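Side-chain contacts in abietadiene synthase, chloroplastic (Abies grandis, PDB 3S9V), which belongs to the plant terpene synthases, a family of large, predominantly helical enzymes, and is a chloroplast protein of grand fir: residues A[299-302]-A[303-306]; A[310-313]-A[314-317]. One frame throughout, in Å; residues are numbered along the deposited sequence.

Interaction 1 of 2, residues A[299-302]-A[303-306]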
# COMPACT_ATOMS: atom_id res chain seq x y z
N TYR A 299 -10.99 0.38 15.84
CA TYR A 299 -10.11 0.48 16.99
C TYR A 299 -9.05 1.55 16.76
O TYR A 299 -8.88 2.45 17.58
CB TYR A 299 -9.44 -0.86 17.26
CG TYR A 299 -8.48 -0.85 18.43
CD1 TYR A 299 -8.91 -1.17 19.72
CD2 TYR A 299 -7.13 -0.50 18.25
CE1 TYR A 299 -8.02 -1.15 20.80
CE2 TYR A 299 -6.24 -0.48 19.32
CZ TYR A 299 -6.69 -0.81 20.59
OH TYR A 299 -5.80 -0.81 21.64
N VAL A 300 -8.35 1.46 15.63
CA VAL A 300 -7.32 2.43 15.32
C VAL A 300 -7.87 3.85 15.24
O VAL A 300 -7.25 4.79 15.75
CB VAL A 300 -6.61 2.10 13.99
CG1 VAL A 300 -5.59 3.20 13.65
CG2 VAL A 300 -5.91 0.75 14.11
N TYR A 301 -9.03 4.00 14.61
CA TYR A 301 -9.63 5.32 14.48
C TYR A 301 -10.03 5.91 15.83
O TYR A 301 -9.92 7.11 16.03
CB TYR A 301 -10.86 5.26 13.55
CG TYR A 301 -11.52 6.62 13.33
CD1 TYR A 301 -10.84 7.63 12.64
CD2 TYR A 301 -12.79 6.90 13.83
CE1 TYR A 301 -11.42 8.89 12.46
CE2 TYR A 301 -13.38 8.16 13.66
CZ TYR A 301 -12.69 9.15 12.97
OH TYR A 301 -13.25 10.39 12.81
N SER A 302 -10.50 5.07 16.76
CA SER A 302 -10.90 5.54 18.08
C SER A 302 -9.67 6.04 18.82
O SER A 302 -9.79 6.62 19.90
CB SER A 302 -11.54 4.42 18.91
OG SER A 302 -10.58 3.48 19.36
N HIS A 303 -8.49 5.81 18.25
CA HIS A 303 -7.25 6.27 18.86
C HIS A 303 -6.56 7.28 17.96
O HIS A 303 -5.42 7.66 18.21
CB HIS A 303 -6.32 5.10 19.15
CG HIS A 303 -6.77 4.23 20.28
ND1 HIS A 303 -6.80 4.68 21.58
CD2 HIS A 303 -7.25 2.97 20.30
CE1 HIS A 303 -7.27 3.73 22.36
NE2 HIS A 303 -7.56 2.68 21.61
N TRP A 304 -7.25 7.70 16.90
CA TRP A 304 -6.69 8.66 15.97
C TRP A 304 -6.47 10.02 16.65
O TRP A 304 -7.29 10.46 17.45
CB TRP A 304 -7.60 8.84 14.75
CG TRP A 304 -6.95 9.59 13.61
CD1 TRP A 304 -7.24 10.85 13.18
CD2 TRP A 304 -5.89 9.11 12.76
NE1 TRP A 304 -6.43 11.19 12.12
CE2 TRP A 304 -5.59 10.14 11.85
CE3 TRP A 304 -5.15 7.91 12.70
CZ2 TRP A 304 -4.59 10.01 10.87
CZ3 TRP A 304 -4.16 7.78 11.73
CH2 TRP A 304 -3.89 8.83 10.83
N ASP A 305 -5.36 10.66 16.31
CA ASP A 305 -5.01 11.95 16.87
C ASP A 305 -4.68 12.84 15.69
O ASP A 305 -4.01 12.40 14.76
CB ASP A 305 -3.80 11.81 17.79
CG ASP A 305 -3.51 13.06 18.59
OD1 ASP A 305 -3.32 14.14 17.98
OD2 ASP A 305 -3.49 12.97 19.84
N GLU A 306 -5.16 14.08 15.73
CA GLU A 306 -4.92 15.03 14.65
C GLU A 306 -3.46 15.44 14.44
O GLU A 306 -3.13 16.07 13.44
CB GLU A 306 -5.78 16.28 14.86
CG GLU A 306 -7.27 16.00 14.75
CD GLU A 306 -8.11 17.23 14.97
OE1 GLU A 306 -8.11 17.77 16.10
OE2 GLU A 306 -8.78 17.67 14.01
O HOH W 1 -10.08 9.58 18.36

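Interaction 2 of 2, residues A[310-313]-A[314-317]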
# COMPACT_ATOMS: atom_id res chain seq x y z
N GLY A 310 1.34 7.11 16.85
CA GLY A 310 2.58 6.37 17.00
C GLY A 310 2.22 4.92 16.76
O GLY A 310 1.24 4.63 16.09
N TRP A 311 3.01 4.01 17.32
CA TRP A 311 2.77 2.59 17.14
C TRP A 311 1.83 2.05 18.21
O TRP A 311 1.23 0.99 18.04
CB TRP A 311 4.10 1.85 17.16
CG TRP A 311 4.99 2.24 18.29
CD1 TRP A 311 5.05 1.67 19.53
CD2 TRP A 311 5.95 3.31 18.30
NE1 TRP A 311 5.98 2.31 20.31
CE2 TRP A 311 6.55 3.32 19.58
CE3 TRP A 311 6.35 4.26 17.35
CZ2 TRP A 311 7.54 4.25 19.93
CZ3 TRP A 311 7.34 5.18 17.70
CH2 TRP A 311 7.93 5.17 18.98
N ALA A 312 1.71 2.80 19.30
CA ALA A 312 0.86 2.40 20.42
C ALA A 312 -0.15 3.49 20.73
O ALA A 312 0.14 4.68 20.54
CB ALA A 312 1.70 2.13 21.66
N ARG A 313 -1.32 3.08 21.22
CA ARG A 313 -2.38 4.00 21.60
C ARG A 313 -1.77 5.07 22.51
O ARG A 313 -0.97 4.77 23.38
CB ARG A 313 -3.49 3.24 22.34
CG ARG A 313 -2.98 2.36 23.48
CD ARG A 313 -2.96 3.09 24.83
NE ARG A 313 -2.31 2.32 25.89
CZ ARG A 313 -0.99 2.24 26.07
NH1 ARG A 313 -0.16 2.89 25.26
NH2 ARG A 313 -0.50 1.51 27.06
N GLU A 314 -2.16 6.32 22.28
CA GLU A 314 -1.67 7.44 23.08
C GLU A 314 -0.15 7.41 23.24
O GLU A 314 0.36 7.54 24.35
CB GLU A 314 -2.33 7.45 24.47
CG GLU A 314 -3.51 6.49 24.67
CD GLU A 314 -4.74 6.84 23.84
OE1 GLU A 314 -4.68 6.77 22.60
OE2 GLU A 314 -5.77 7.18 24.46
N ASN A 315 0.56 7.22 22.14
CA ASN A 315 2.02 7.18 22.18
C ASN A 315 2.56 8.58 22.52
O ASN A 315 1.98 9.59 22.13
CB ASN A 315 2.57 6.72 20.83
CG ASN A 315 3.92 6.03 20.95
OD1 ASN A 315 4.03 5.00 21.60
ND2 ASN A 315 4.95 6.60 20.31
N PRO A 316 3.67 8.65 23.26
CA PRO A 316 4.26 9.95 23.63
C PRO A 316 4.59 10.80 22.40
O PRO A 316 4.46 12.02 22.42
CB PRO A 316 5.53 9.55 24.38
CG PRO A 316 5.21 8.19 24.91
CD PRO A 316 4.47 7.53 23.78
N VAL A 317 5.03 10.14 21.33
CA VAL A 317 5.37 10.83 20.09
C VAL A 317 4.86 10.06 18.88
O VAL A 317 4.95 8.83 18.83
CB VAL A 317 6.91 11.02 19.94
CG1 VAL A 317 7.48 11.65 21.19
CG2 VAL A 317 7.59 9.69 19.66

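Interaction 1 of 2, residues A[299-302]-A[303-306]
The carbonyl oxygen of Y299 is approached by two side chains: the hydroxyl OG of S302 donates a 2.7 Å hydrogen bond to it, and ring carbon CD2 of H303 lies 3.2 Å from the same oxygen. S302 can fold back onto the preceding turn because OG sits between its backbone N and carbonyl carbon (chi1 74°). There OG also lies over one face of the H303 imidazole, 3.5 Å from CD2. That ring presents CD2 to one face of the Y299 ring, toward its rim and 3.7 Å from CE2, with the two planes inclined at 59°. The polar ends are held elsewhere: OH of Y299 bonds to D269, and ND1 of H303 probably to E314. This cluster lies at the C-terminal end of helix 290-301, where a type I beta turn from Y301 to W304 leads the chain into a loop, and the same helix rests through V300 on helix 269-282. W304 N closes the turn by donating to Y301 O at 2.9 Å. Beside it, CD1 of Y301 meets CB of W304 at 4.1 Å, the two side chains crossing at about a right angle, while the W304 side chain packs on V337 and V341.

Interaction 2 of 2, residues A[310-313]-A[314-317]
W311 offers one face of its indole to the side-chain amide of N315, whose ND2 lies 3.4 Å above the ring plane, offset toward the rim and closest to CZ2. The amide is tipped by 63° against the indole. Its orientation is fixed by ND2 donating to the carbonyl O of V317 at 2.7 Å, a nearly straight bond (167°) with the acceptor in the amide plane. CG of N315 is turned anti to its backbone N (chi1 -152°), which swings the group back across the loop, and OD1 then comes 3.7 Å from CB of A312. NE1 of W311 has its partner in S230. This is the irregular connection between helices 290-301 and 320-332 of the terpene synthase N-terminal-type helical domain, folded back on itself around A312 to N315. At its bend E314 adopts a left-handed backbone conformation. The absence of a side chain at G310 lets its CA approach CB of N315 to 3.8 Å. R313 and E314 touch through their aliphatic parts, CD of R313 at 3.4 Å from CG of E314, and their charged ends diverge: the guanidinium forms a salt bridge with D225, whereas OE1 of E314 has H303 as its probable partner.

Overall arrangement
Interaction 1 comes first along the chain and closes before interaction 2 opens; their centres are 10 Å apart, on the same side of the chain's centre. Both belong to the terpene synthase N-terminal-type helical domain: residues 299-306 lead out of helix 290-301, and residues 310-317 form part of the loop running on to helix 320-332. The two meet directly, ND1 of H303 lying 3.1 Å from OE1 of E314 in a probable hydrogen bond and 3.7 Å from CB of R313. Both also lean on the start of helix 269-282, where D269 takes bonds from Y299 and from the backbone N of R313, tying the loop to two helices.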